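PDB 3OIZ: antisigma-factor antagonist, STAS from Rhodobacter sphaeroides, which probably forms the cytoplasmic, regulatory STAS domain of a SulP-like membrane sulfate transporter. Local coordinates for residues D33-A37 against F38-E42. Numbering follows the deposited sequence.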
# COMPACT_ATOMS: atom_id res chain seq x y z
N ASP A 33 -0.96 11.57 -0.93
CA ASP A 33 -0.70 11.23 0.47
C ASP A 33 -0.44 9.75 0.62
O ASP A 33 0.45 9.33 1.39
CB ASP A 33 -1.90 11.63 1.34
CG ASP A 33 -2.34 13.06 1.09
OD1 ASP A 33 -1.92 13.89 1.89
OD2 ASP A 33 -3.07 13.36 0.09
N PHE A 34 -1.22 8.93 -0.11
CA PHE A 34 -1.02 7.48 -0.08
C PHE A 34 0.41 7.12 -0.55
O PHE A 34 1.11 6.32 0.09
CB PHE A 34 -2.12 6.83 -0.93
CG PHE A 34 -1.92 5.37 -1.13
CD1 PHE A 34 -2.38 4.45 -0.17
CD2 PHE A 34 -1.33 4.89 -2.30
CE1 PHE A 34 -2.18 3.04 -0.36
CE2 PHE A 34 -1.15 3.53 -2.51
CZ PHE A 34 -1.58 2.59 -1.55
N MSE A 35 0.82 7.67 -1.69
CA MSE A 35 2.18 7.41 -2.21
C MSE A 35 3.28 7.80 -1.21
O MSE A 35 4.25 7.05 -1.03
CB MSE A 35 2.43 8.11 -3.56
CG MSE A 35 1.50 7.64 -4.68
SE MSE A 35 1.48 5.75 -5.01
CE MSE A 35 3.22 5.58 -5.76
N ALA A 36 3.08 8.92 -0.52
CA ALA A 36 4.07 9.44 0.40
C ALA A 36 4.23 8.58 1.63
O ALA A 36 5.21 8.77 2.40
CB ALA A 36 3.69 10.82 0.80
N ALA A 37 3.28 7.66 1.84
CA ALA A 37 3.36 6.74 2.99
C ALA A 37 4.48 5.69 2.88
O ALA A 37 4.88 5.09 3.89
CB ALA A 37 2.04 6.07 3.24
N PHE A 38 4.97 5.44 1.67
CA PHE A 38 5.90 4.31 1.45
C PHE A 38 7.35 4.79 1.26
O PHE A 38 7.61 5.82 0.63
CB PHE A 38 5.44 3.49 0.22
CG PHE A 38 4.06 2.96 0.36
CD1 PHE A 38 3.84 1.74 1.01
CD2 PHE A 38 2.97 3.65 -0.17
CE1 PHE A 38 2.54 1.23 1.17
CE2 PHE A 38 1.65 3.16 -0.02
CZ PHE A 38 1.43 1.94 0.64
N ASP A 39 8.30 4.03 1.78
CA ASP A 39 9.71 4.32 1.53
C ASP A 39 10.20 3.35 0.45
O ASP A 39 10.64 2.22 0.75
CB ASP A 39 10.51 4.10 2.82
CG ASP A 39 12.01 4.32 2.62
OD1 ASP A 39 12.44 4.71 1.50
OD2 ASP A 39 12.79 4.08 3.60
N PHE A 40 10.13 3.80 -0.80
CA PHE A 40 10.45 2.93 -1.92
C PHE A 40 11.94 2.63 -2.02
O PHE A 40 12.33 1.63 -2.64
CB PHE A 40 9.92 3.56 -3.23
CG PHE A 40 8.42 3.71 -3.25
CD1 PHE A 40 7.57 2.60 -3.25
CD2 PHE A 40 7.85 4.98 -3.23
CE1 PHE A 40 6.18 2.75 -3.23
CE2 PHE A 40 6.47 5.14 -3.24
CZ PHE A 40 5.63 4.03 -3.24
N ARG A 41 12.77 3.43 -1.37
CA ARG A 41 14.23 3.28 -1.55
C ARG A 41 14.88 2.34 -0.55
O ARG A 41 16.06 2.02 -0.70
CB ARG A 41 14.94 4.64 -1.57
CG ARG A 41 14.45 5.54 -2.73
CD ARG A 41 15.40 6.71 -3.06
NE ARG A 41 15.87 7.51 -1.91
CZ ARG A 41 15.15 7.89 -0.85
NH1 ARG A 41 13.85 7.59 -0.73
NH2 ARG A 41 15.73 8.59 0.12
N GLU A 42 14.10 1.84 0.42
CA GLU A 42 14.64 0.95 1.45
C GLU A 42 15.16 -0.35 0.82
O GLU A 42 14.54 -0.89 -0.11
CB GLU A 42 13.55 0.65 2.48
CG GLU A 42 14.08 -0.04 3.75
CD GLU A 42 13.03 -0.23 4.81
OE1 GLU A 42 11.82 -0.03 4.52
OE2 GLU A 42 13.42 -0.55 5.96
O HOH W 1 7.02 8.06 -1.13
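F38 turns back toward F34 and drives the edge of its ring at the face of the F34 ring, a T-shaped pair with centroids 5.1 Å apart and planes at 71°. From CB outward, F38 first lies over one face of the F40 ring, nearer its margin than its middle. CG then leans against the carbonyl carbon of A37. With CG beside its own backbone N (chi1 -59°), the ring is thrown back along the helix, and CD2 passes 3.3 Å from the carbonyl O of F34. CE2 stays by that oxygen and also does the main touching, 3.6 Å from CZ of F34; CZ of F38 completes the edge against CZ and CE1 of F34. Y20 meets the F38 ring as well, while F34 reaches A64, so the pair packs helix 31-36 and the loop after it against helix 59-74 and the sheet of the STAS fold. With an alanine here the ring is gone, and the face of F34 would probably be left without its edge-on partner, with a gap beside Y20. On the backbone, F38 N donates to M35 O at 3.2 Å, nearly straight at 170° but from above the carbonyl plane. A water donates to the same oxygen and to F38 O, bridging the two. The selenomethionine M35, its chain bent at chi2 and chi3, brings CE to 3.8 Å from CZ of F40. Farther on, D39 OD1 accepts from R41 N, an Asx turn. Chemically, then, the contact combines apolar ring packing with a carbonyl, M35 O, gripped by two donors, which is likely to fix the direction the chain takes after M35.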